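Local coordinates for TPR repeat-containing protein (Cytophaga hutchinsonii, PDB 3U4T) that is of unknown function but, as a tetratricopeptide-repeat protein, probably serves as a helical scaffold that binds other proteins or peptides, at residues C46-A51 and F77-K82; Y130-I135 and Q150-N155; K156-A161 and N186-P191. The protein carries 1 engineered substitution. One frame throughout, in Å; residues are numbered along the deposited sequence.

Interaction 1: C46-A51 and F77-K82; sequences CYYELA and FEYYGK
Tyr48 and Tyr79 sit where helix 40-49 and helix 74-86 come nearest within the two segments, their CA atoms 8.4 Å apart. The first helix is about to stop: Leu50 leaves helical geometry, and Ala51, with positive phi (51°), is the C-prime residue of a Schellman motif. Helix 74-86 runs on through all of 77-82.

At such a spacing the gap is bridged by large side chains. Tyr48 has CG anti to its own nitrogen (chi1 170°) and reaches across to the second helix. Its ring receives the edge of Tyr79 in an offset edge-to-face pair, with planes 82° apart and centroids separated by 5.8 Å; the nearest atoms are Tyr48 CD2 and Tyr79 CE2. Farther along the same ring, the aliphatic part of Lys82 crosses the phenol end, CD lying 3.6 Å from Tyr48 OH. A water then links the hydroxyl to the backbone, 2.9 Å from Tyr48 OH and donating to Lys82 O over 2.7 Å. The ammonium of Lys82 turns instead to Glu78 in a long salt bridge, and that carboxylate also pairs with Arg107. Glu49 only borders the Tyr79 ring, at its edge.

Two helices that pack with one intervening helix, 53-64, between them in the chain are consistent with the stacked helices of a tetratricopeptide-repeat array; here the contact lies at the surface.

Interaction 2: Y130-I135 and Q150-N155; sequences YMEKQI and QAYYYN. Engineered in segment 130-135: Glu132 (natural residue Ser).
Glu132 and Tyr152 reach each other because both place CG beside the backbone nitrogen, anti to the carbonyl carbon (chi1 -71° in Glu132), and the glutamate chain then runs extended from CG to its carboxylate. Glu132 is an engineered residue, standing where the natural sequence has serine, so the bond belongs to this variant. Tyr152 OH donates to Glu132 OE2 at 2.6 Å, coming in on the anti side of the carboxylate and 26° out of its plane. The two flat groups are turned steeply, 77° apart, with the oxygen at the edge of the phenol ring. The bond gives the hydroxyl of a buried tyrosine an acceptor.

A second, apolar touch lies at the closest backbone approach: selenomethionine Met131, extended beyond CG, brings SE to 3.9 Å from Ala151 CB. The carbonyl of Met131 is held on its own side, for Gln134 NE2 donates to Met131 O at 2.9 Å, in the carbonyl plane and on a lone pair.

Within 130-135 and 150-155 one apolar and one polar contact carry the meeting. Met131 also packs on Ser116 of helix 109-120 and Leu148 of helix 142-154, while Ala151 and Tyr152 both rest against Ile128, and Tyr154 beyond them reaches Trp181 of helix 176-189.

Interaction 3: K156-A161 and N186-P191; sequences KEYVKA and NAAQDP
Ala188 sets its methyl squarely on the ring of Tyr158. The CB atom stands 3.3 Å from the ring centroid and only 10° off the ring normal, a CH-pi contact with every ring carbon nearly equidistant from the methyl. Tyr158 CG lies anti to its carbonyl carbon (chi1 -50°), which turns the ring face to Ala188. Nearby, Gln189 CG lies 3.8 Å from Tyr158 CB, and Gln189 OE1 comes within 4.0 Å of Val159 CG2, the two side chains crossing at about a right angle. The short alanine lets the CA atoms of Tyr158 and Ala188 approach to 6.6 Å.

Within the tetratricopeptide-repeat fold this contact brings the start of helix 158-171 against the end of helix 176-189, the next helix in the chain.

Lys156 CA lies 3.5 Å above the opposite face of the Tyr158 ring, toward the rim; separately, the Tyr153 and Tyr158 rings form an edge-to-face pair. A serine in place of Tyr158 would probably leave the Ala188 methyl without its aromatic seat and open a gap between the two helix ends.

Before the tyrosine, Lys156, with positive phi, is the C-prime residue of the Schellman motif that ends helix 142-154, and Glu157 takes the N-cap position. The Glu157 carboxylate is shared: OE1 forms a salt bridge with Lys160 NZ at 3.2 Å, met on the syn side but 29° out of the carboxylate plane, and OE2 accepts from Asn155 ND2. On the other segment, Asp190 OD2 accepts a hydrogen bond from the backbone N of Gln195.

Overall arrangement
From the N terminus, the three contacts come in series along the chain, none nested in or crossing another. Interaction 1 closes a loop of 25 residues that contains helix 53-64, joining helix 40-49 to helix 74-86. Interaction 2 closes a shorter excursion of 14 residues, tying segment 130-135, on helix 124-131, to helix 142-154. Interaction 3 spans 24 residues, mostly helical, and joins helix 158-171 to helix 176-189. The last two meet directly at the turn after helix 142-154, where Tyr152 O probably accepts from Glu157 N. Interaction 1 stands apart, its centre 37 Å from that of interaction 3, on the opposite side of the chain's centre.

Interaction 1: C46-A51 and F77-K82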
loop_
_atom_site.group_PDB
_atom_site.type_symbol
_atom_site.label_atom_id
_atom_site.label_comp_id
_atom_site.label_asym_id
_atom_site.label_seq_id
_atom_site.Cartn_x
_atom_site.Cartn_y
_atom_site.Cartn_z
ATOM N N CYS A 46 17.326 7.455 10.607
ATOM C CA CYS A 46 16.710 7.871 11.858
ATOM C C CYS A 46 15.885 9.141 11.582
ATOM O O CYS A 46 14.665 9.162 11.795
ATOM C CB CYS A 46 17.784 8.122 12.932
ATOM S SG CYS A 46 18.643 6.591 13.507
ATOM N N TYR A 47 16.537 10.184 11.075
ATOM C CA TYR A 47 15.839 11.430 10.767
ATOM C C TYR A 47 14.619 11.195 9.867
ATOM O O TYR A 47 13.558 11.796 10.065
ATOM C CB TYR A 47 16.796 12.429 10.102
ATOM C CG TYR A 47 17.702 13.174 11.068
ATOM C CD1 TYR A 47 17.166 13.891 12.138
ATOM C CD2 TYR A 47 19.092 13.191 10.893
ATOM C CE1 TYR A 47 17.980 14.605 13.007
ATOM C CE2 TYR A 47 19.920 13.906 11.760
ATOM C CZ TYR A 47 19.353 14.611 12.814
ATOM O OH TYR A 47 20.157 15.325 13.674
ATOM N N TYR A 48 14.770 10.320 8.878
ATOM C CA TYR A 48 13.675 10.007 7.959
ATOM C C TYR A 48 12.460 9.407 8.679
ATOM O O TYR A 48 11.316 9.734 8.354
ATOM C CB TYR A 48 14.159 9.027 6.889
ATOM C CG TYR A 48 13.049 8.452 6.049
ATOM C CD1 TYR A 48 12.533 9.158 4.960
ATOM C CD2 TYR A 48 12.491 7.214 6.360
ATOM C CE1 TYR A 48 11.492 8.643 4.203
ATOM C CE2 TYR A 48 11.442 6.687 5.612
ATOM C CZ TYR A 48 10.947 7.406 4.537
ATOM O OH TYR A 48 9.899 6.892 3.806
ATOM N N GLU A 49 12.703 8.519 9.644
ATOM C CA GLU A 49 11.606 7.893 10.387
ATOM C C GLU A 49 10.963 8.910 11.338
ATOM O O GLU A 49 9.800 8.773 11.703
ATOM C CB GLU A 49 12.109 6.672 11.168
ATOM C CG GLU A 49 12.680 5.533 10.308
ATOM C CD GLU A 49 11.637 4.827 9.458
ATOM O OE1 GLU A 49 10.431 4.990 9.734
ATOM O OE2 GLU A 49 12.022 4.094 8.523
ATOM N N LEU A 50 11.729 9.927 11.731
ATOM C CA LEU A 50 11.231 10.989 12.605
ATOM C C LEU A 50 10.731 12.146 11.737
ATOM O O LEU A 50 10.571 13.272 12.213
ATOM C CB LEU A 50 12.334 11.516 13.538
ATOM C CG LEU A 50 12.857 10.614 14.657
ATOM C CD1 LEU A 50 13.815 11.404 15.550
ATOM C CD2 LEU A 50 11.690 10.091 15.471
ATOM N N ALA A 51 10.510 11.864 10.456
ATOM C CA ALA A 51 10.002 12.853 9.506
ATOM C C ALA A 51 10.725 14.203 9.421
ATOM O O ALA A 51 10.105 15.231 9.162
ATOM C CB ALA A 51 8.509 13.077 9.754
ATOM N N PHE A 77 20.472 3.278 -1.385
ATOM C CA PHE A 77 19.840 3.928 -2.538
ATOM C C PHE A 77 18.335 4.029 -2.282
ATOM O O PHE A 77 17.701 5.053 -2.584
ATOM C CB PHE A 77 20.108 3.129 -3.814
ATOM C CG PHE A 77 21.526 3.196 -4.278
ATOM C CD1 PHE A 77 21.943 4.213 -5.136
ATOM C CD2 PHE A 77 22.464 2.278 -3.815
ATOM C CE1 PHE A 77 23.283 4.311 -5.532
ATOM C CE2 PHE A 77 23.806 2.366 -4.201
ATOM C CZ PHE A 77 24.214 3.384 -5.057
ATOM N N GLU A 78 17.771 2.965 -1.715
ATOM C CA GLU A 78 16.344 2.933 -1.401
ATOM C C GLU A 78 15.949 4.124 -0.533
ATOM O O GLU A 78 15.024 4.861 -0.872
ATOM C CB GLU A 78 15.994 1.629 -0.688
ATOM C CG GLU A 78 14.671 1.645 0.035
ATOM C CD GLU A 78 14.384 0.327 0.720
ATOM O OE1 GLU A 78 15.335 -0.308 1.232
ATOM O OE2 GLU A 78 13.206 -0.069 0.758
ATOM N N TYR A 79 16.658 4.320 0.576
ATOM C CA TYR A 79 16.360 5.435 1.461
ATOM C C TYR A 79 16.685 6.788 0.844
ATOM O O TYR A 79 16.101 7.800 1.219
ATOM C CB TYR A 79 17.079 5.268 2.799
ATOM C CG TYR A 79 16.330 4.328 3.715
ATOM C CD1 TYR A 79 16.602 2.963 3.724
ATOM C CD2 TYR A 79 15.252 4.789 4.466
ATOM C CE1 TYR A 79 15.813 2.084 4.448
ATOM C CE2 TYR A 79 14.458 3.922 5.190
ATOM C CZ TYR A 79 14.736 2.576 5.174
ATOM O OH TYR A 79 13.909 1.729 5.858
ATOM N N TYR A 80 17.605 6.810 -0.112
ATOM C CA TYR A 80 17.935 8.068 -0.759
ATOM C C TYR A 80 16.671 8.480 -1.494
ATOM O O TYR A 80 16.226 9.624 -1.388
ATOM C CB TYR A 80 19.088 7.898 -1.748
ATOM C CG TYR A 80 19.637 9.210 -2.267
ATOM C CD1 TYR A 80 19.294 10.421 -1.662
ATOM C CD2 TYR A 80 20.528 9.241 -3.338
ATOM C CE1 TYR A 80 19.831 11.636 -2.114
ATOM C CE2 TYR A 80 21.067 10.443 -3.796
ATOM C CZ TYR A 80 20.712 11.633 -3.180
ATOM O OH TYR A 80 21.208 12.822 -3.644
ATOM N N GLY A 81 16.089 7.523 -2.220
ATOM C CA GLY A 81 14.862 7.770 -2.957
ATOM C C GLY A 81 13.682 8.082 -2.050
ATOM O O GLY A 81 12.894 8.996 -2.334
ATOM N N LYS A 82 13.532 7.332 -0.960
ATOM C CA LYS A 82 12.428 7.610 -0.052
ATOM C C LYS A 82 12.573 9.038 0.466
ATOM O O LYS A 82 11.587 9.759 0.603
ATOM C CB LYS A 82 12.421 6.655 1.140
ATOM C CG LYS A 82 11.996 5.237 0.839
ATOM C CD LYS A 82 11.878 4.454 2.142
ATOM C CE LYS A 82 11.667 2.972 1.902
ATOM N NZ LYS A 82 10.494 2.704 1.036
HETATM O O HOH W 1 9.553 8.072 1.138
#

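Interaction 2: Y130-I135 and Q150-N155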
loop_
_atom_site.group_PDB
_atom_site.type_symbol
_atom_site.label_atom_id
_atom_site.label_comp_id
_atom_site.label_asym_id
_atom_site.label_seq_id
_atom_site.Cartn_x
_atom_site.Cartn_y
_atom_site.Cartn_z
ATOM N N TYR A 130 5.469 -1.410 -14.475
ATOM C CA TYR A 130 6.440 -1.607 -13.414
ATOM C C TYR A 130 5.982 -2.544 -12.304
ATOM O O TYR A 130 6.794 -3.284 -11.741
ATOM C CB TYR A 130 6.861 -0.260 -12.832
ATOM C CG TYR A 130 8.038 0.364 -13.552
ATOM C CD1 TYR A 130 9.326 0.314 -13.011
ATOM C CD2 TYR A 130 7.874 0.978 -14.786
ATOM C CE1 TYR A 130 10.428 0.866 -13.694
ATOM C CE2 TYR A 130 8.963 1.528 -15.473
ATOM C CZ TYR A 130 10.233 1.465 -14.921
ATOM O OH TYR A 130 11.302 1.989 -15.607
HETATM N N MSE A 131 4.691 -2.510 -11.974
HETATM C CA MSE A 131 4.187 -3.412 -10.948
HETATM C C MSE A 131 4.309 -4.857 -11.444
HETATM O O MSE A 131 4.523 -5.767 -10.652
HETATM C CB MSE A 131 2.735 -3.086 -10.599
HETATM C CG MSE A 131 2.586 -2.059 -9.477
HETATM SE SE MSE A 131 0.755 -1.558 -9.247
HETATM C CE MSE A 131 1.052 0.075 -8.228
ATOM N N GLU A 132 4.196 -5.062 -12.755
ATOM C CA GLU A 132 4.312 -6.397 -13.331
ATOM C C GLU A 132 5.748 -6.916 -13.329
ATOM O O GLU A 132 5.969 -8.125 -13.473
ATOM C CB GLU A 132 3.768 -6.421 -14.761
ATOM C CG GLU A 132 2.256 -6.286 -14.863
ATOM C CD GLU A 132 1.784 -6.321 -16.297
ATOM O OE1 GLU A 132 2.460 -5.702 -17.135
ATOM O OE2 GLU A 132 0.748 -6.947 -16.599
ATOM N N LYS A 133 6.716 -6.007 -13.178
ATOM C CA LYS A 133 8.136 -6.383 -13.139
ATOM C C LYS A 133 8.425 -7.216 -11.898
ATOM O O LYS A 133 9.473 -7.840 -11.795
ATOM C CB LYS A 133 9.043 -5.149 -13.099
ATOM C CG LYS A 133 9.190 -4.375 -14.422
ATOM C CD LYS A 133 10.299 -3.323 -14.276
ATOM C CE LYS A 133 10.315 -2.311 -15.427
ATOM N NZ LYS A 133 10.533 -2.919 -16.771
ATOM N N GLN A 134 7.500 -7.207 -10.944
ATOM C CA GLN A 134 7.675 -7.985 -9.724
ATOM C C GLN A 134 7.203 -9.416 -9.933
ATOM O O GLN A 134 7.728 -10.341 -9.324
ATOM C CB GLN A 134 6.869 -7.380 -8.587
ATOM C CG GLN A 134 7.373 -6.055 -8.083
ATOM C CD GLN A 134 6.295 -5.326 -7.330
ATOM O OE1 GLN A 134 6.538 -4.722 -6.297
ATOM N NE2 GLN A 134 5.087 -5.375 -7.860
ATOM N N ILE A 135 6.214 -9.586 -10.803
ATOM C CA ILE A 135 5.654 -10.903 -11.068
ATOM C C ILE A 135 6.642 -11.929 -11.605
ATOM O O ILE A 135 7.301 -11.725 -12.627
ATOM C CB ILE A 135 4.462 -10.830 -12.056
ATOM C CG1 ILE A 135 3.446 -9.795 -11.579
ATOM C CG2 ILE A 135 3.759 -12.193 -12.134
ATOM C CD1 ILE A 135 2.856 -10.115 -10.239
ATOM N N GLN A 150 -5.542 -3.237 -8.307
ATOM C CA GLN A 150 -6.084 -1.900 -8.224
ATOM C C GLN A 150 -5.641 -1.106 -9.444
ATOM O O GLN A 150 -6.413 -0.322 -9.998
ATOM C CB GLN A 150 -5.598 -1.205 -6.960
ATOM C CG GLN A 150 -6.141 -1.807 -5.680
ATOM C CD GLN A 150 -5.669 -1.046 -4.471
ATOM O OE1 GLN A 150 -4.506 -1.120 -4.094
ATOM N NE2 GLN A 150 -6.566 -0.283 -3.869
ATOM N N ALA A 151 -4.396 -1.298 -9.867
ATOM C CA ALA A 151 -3.919 -0.563 -11.036
ATOM C C ALA A 151 -4.765 -0.965 -12.235
ATOM O O ALA A 151 -5.215 -0.108 -12.985
ATOM C CB ALA A 151 -2.454 -0.855 -11.301
ATOM N N TYR A 152 -4.981 -2.269 -12.406
ATOM C CA TYR A 152 -5.804 -2.775 -13.506
ATOM C C TYR A 152 -7.215 -2.181 -13.442
ATOM O O TYR A 152 -7.738 -1.685 -14.434
ATOM C CB TYR A 152 -5.901 -4.305 -13.446
ATOM C CG TYR A 152 -4.665 -5.056 -13.882
ATOM C CD1 TYR A 152 -3.945 -4.660 -15.011
ATOM C CD2 TYR A 152 -4.250 -6.202 -13.207
ATOM C CE1 TYR A 152 -2.846 -5.386 -15.458
ATOM C CE2 TYR A 152 -3.149 -6.941 -13.648
ATOM C CZ TYR A 152 -2.453 -6.528 -14.773
ATOM O OH TYR A 152 -1.367 -7.255 -15.206
ATOM N N TYR A 153 -7.821 -2.238 -12.261
ATOM C CA TYR A 153 -9.171 -1.727 -12.050
ATOM C C TYR A 153 -9.335 -0.293 -12.512
ATOM O O TYR A 153 -10.245 0.032 -13.270
ATOM C CB TYR A 153 -9.535 -1.802 -10.563
ATOM C CG TYR A 153 -10.885 -1.207 -10.218
ATOM C CD1 TYR A 153 -12.050 -1.976 -10.286
ATOM C CD2 TYR A 153 -10.994 0.116 -9.792
ATOM C CE1 TYR A 153 -13.293 -1.447 -9.926
ATOM C CE2 TYR A 153 -12.232 0.664 -9.434
ATOM C CZ TYR A 153 -13.379 -0.125 -9.501
ATOM O OH TYR A 153 -14.605 0.402 -9.145
ATOM N N TYR A 154 -8.457 0.579 -12.030
ATOM C CA TYR A 154 -8.548 1.974 -12.391
ATOM C C TYR A 154 -8.138 2.183 -13.831
ATOM O O TYR A 154 -8.383 3.245 -14.399
ATOM C CB TYR A 154 -7.722 2.816 -11.420
ATOM C CG TYR A 154 -8.390 2.936 -10.080
ATOM C CD1 TYR A 154 -9.632 3.548 -9.953
ATOM C CD2 TYR A 154 -7.787 2.433 -8.933
ATOM C CE1 TYR A 154 -10.258 3.655 -8.707
ATOM C CE2 TYR A 154 -8.402 2.540 -7.686
ATOM C CZ TYR A 154 -9.633 3.149 -7.579
ATOM O OH TYR A 154 -10.232 3.251 -6.334
ATOM N N ASN A 155 -7.530 1.164 -14.431
ATOM C CA ASN A 155 -7.150 1.257 -15.839
ATOM C C ASN A 155 -8.271 0.618 -16.647
ATOM O O ASN A 155 -8.150 0.366 -17.854
ATOM C CB ASN A 155 -5.832 0.539 -16.124
ATOM C CG ASN A 155 -5.215 0.977 -17.442
ATOM O OD1 ASN A 155 -5.161 2.173 -17.742
ATOM N ND2 ASN A 155 -4.735 0.019 -18.228
#

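Interaction 3: K156-A161 and N186-P191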
loop_
_atom_site.group_PDB
_atom_site.type_symbol
_atom_site.label_atom_id
_atom_site.label_comp_id
_atom_site.label_asym_id
_atom_site.label_seq_id
_atom_site.Cartn_x
_atom_site.Cartn_y
_atom_site.Cartn_z
ATOM N N LYS A 156 -9.367 0.360 -15.944
ATOM C CA LYS A 156 -10.565 -0.213 -16.520
ATOM C C LYS A 156 -10.394 -1.609 -17.104
ATOM O O LYS A 156 -11.161 -2.016 -17.968
ATOM C CB LYS A 156 -11.138 0.739 -17.576
ATOM C CG LYS A 156 -11.540 2.109 -17.033
ATOM C CD LYS A 156 -12.102 2.998 -18.135
ATOM C CE LYS A 156 -12.478 4.389 -17.618
ATOM N NZ LYS A 156 -11.299 5.186 -17.157
ATOM N N GLU A 157 -9.384 -2.341 -16.642
ATOM C CA GLU A 157 -9.181 -3.715 -17.102
ATOM C C GLU A 157 -9.714 -4.564 -15.949
ATOM O O GLU A 157 -8.956 -5.225 -15.238
ATOM C CB GLU A 157 -7.701 -4.013 -17.334
ATOM C CG GLU A 157 -7.038 -3.096 -18.340
ATOM C CD GLU A 157 -5.615 -3.523 -18.676
ATOM O OE1 GLU A 157 -5.442 -4.561 -19.350
ATOM O OE2 GLU A 157 -4.668 -2.826 -18.260
ATOM N N TYR A 158 -11.028 -4.518 -15.765
ATOM C CA TYR A 158 -11.684 -5.230 -14.678
ATOM C C TYR A 158 -11.465 -6.719 -14.711
ATOM O O TYR A 158 -11.287 -7.340 -13.671
ATOM C CB TYR A 158 -13.174 -4.899 -14.679
ATOM C CG TYR A 158 -13.397 -3.409 -14.733
ATOM C CD1 TYR A 158 -12.828 -2.574 -13.773
ATOM C CD2 TYR A 158 -14.102 -2.823 -15.780
ATOM C CE1 TYR A 158 -12.942 -1.196 -13.855
ATOM C CE2 TYR A 158 -14.222 -1.433 -15.874
ATOM C CZ TYR A 158 -13.633 -0.624 -14.906
ATOM O OH TYR A 158 -13.697 0.757 -14.994
ATOM N N VAL A 159 -11.462 -7.301 -15.901
ATOM C CA VAL A 159 -11.240 -8.726 -15.980
ATOM C C VAL A 159 -9.892 -9.056 -15.338
ATOM O O VAL A 159 -9.821 -9.945 -14.491
ATOM C CB VAL A 159 -11.297 -9.234 -17.450
ATOM C CG1 VAL A 159 -10.809 -10.675 -17.529
ATOM C CG2 VAL A 159 -12.733 -9.160 -17.968
ATOM N N LYS A 160 -8.836 -8.329 -15.705
ATOM C CA LYS A 160 -7.509 -8.580 -15.142
ATOM C C LYS A 160 -7.396 -8.188 -13.671
ATOM O O LYS A 160 -6.605 -8.767 -12.925
ATOM C CB LYS A 160 -6.435 -7.865 -15.968
ATOM C CG LYS A 160 -6.258 -8.459 -17.346
ATOM C CD LYS A 160 -5.454 -7.558 -18.262
ATOM C CE LYS A 160 -3.960 -7.733 -18.086
ATOM N NZ LYS A 160 -3.222 -6.913 -19.093
ATOM N N ALA A 161 -8.181 -7.208 -13.247
ATOM C CA ALA A 161 -8.163 -6.809 -11.843
ATOM C C ALA A 161 -8.725 -7.971 -11.027
ATOM O O ALA A 161 -8.216 -8.280 -9.944
ATOM C CB ALA A 161 -9.027 -5.557 -11.617
ATOM N N ASN A 186 -16.102 -7.011 -10.257
ATOM C CA ASN A 186 -17.258 -7.590 -10.934
ATOM C C ASN A 186 -18.412 -6.593 -11.132
ATOM O O ASN A 186 -19.140 -6.663 -12.125
ATOM C CB ASN A 186 -17.708 -8.848 -10.187
ATOM C CG ASN A 186 -16.905 -10.083 -10.595
ATOM O OD1 ASN A 186 -17.196 -10.714 -11.604
ATOM N ND2 ASN A 186 -15.884 -10.414 -9.820
ATOM N N ALA A 187 -18.571 -5.653 -10.208
ATOM C CA ALA A 187 -19.624 -4.639 -10.347
ATOM C C ALA A 187 -19.302 -3.757 -11.551
ATOM O O ALA A 187 -20.192 -3.232 -12.208
ATOM C CB ALA A 187 -19.714 -3.776 -9.080
ATOM N N ALA A 188 -18.012 -3.598 -11.833
ATOM C CA ALA A 188 -17.553 -2.798 -12.963
ATOM C C ALA A 188 -17.906 -3.487 -14.284
ATOM O O ALA A 188 -18.143 -2.822 -15.297
ATOM C CB ALA A 188 -16.053 -2.592 -12.860
ATOM N N GLN A 189 -17.945 -4.820 -14.264
ATOM C CA GLN A 189 -18.272 -5.606 -15.454
ATOM C C GLN A 189 -19.779 -5.678 -15.661
ATOM O O GLN A 189 -20.255 -6.003 -16.742
ATOM C CB GLN A 189 -17.729 -7.025 -15.326
ATOM C CG GLN A 189 -16.227 -7.123 -15.237
ATOM C CD GLN A 189 -15.768 -8.561 -15.074
ATOM O OE1 GLN A 189 -16.123 -9.430 -15.869
ATOM N NE2 GLN A 189 -14.975 -8.817 -14.044
ATOM N N ASP A 190 -20.526 -5.365 -14.612
ATOM C CA ASP A 190 -21.982 -5.405 -14.673
ATOM C C ASP A 190 -22.541 -4.039 -14.222
ATOM O O ASP A 190 -23.290 -3.955 -13.250
ATOM C CB ASP A 190 -22.456 -6.550 -13.767
ATOM C CG ASP A 190 -23.950 -6.718 -13.756
ATOM O OD1 ASP A 190 -24.609 -6.330 -14.744
ATOM O OD2 ASP A 190 -24.462 -7.256 -12.754
ATOM N N PRO A 191 -22.193 -2.956 -14.953
ATOM C CA PRO A 191 -22.606 -1.570 -14.682
ATOM C C PRO A 191 -24.069 -1.328 -14.349
ATOM O O PRO A 191 -24.382 -0.523 -13.468
ATOM C CB PRO A 191 -22.168 -0.823 -15.941
ATOM C CG PRO A 191 -22.281 -1.865 -16.999
ATOM C CD PRO A 191 -21.654 -3.057 -16.323
#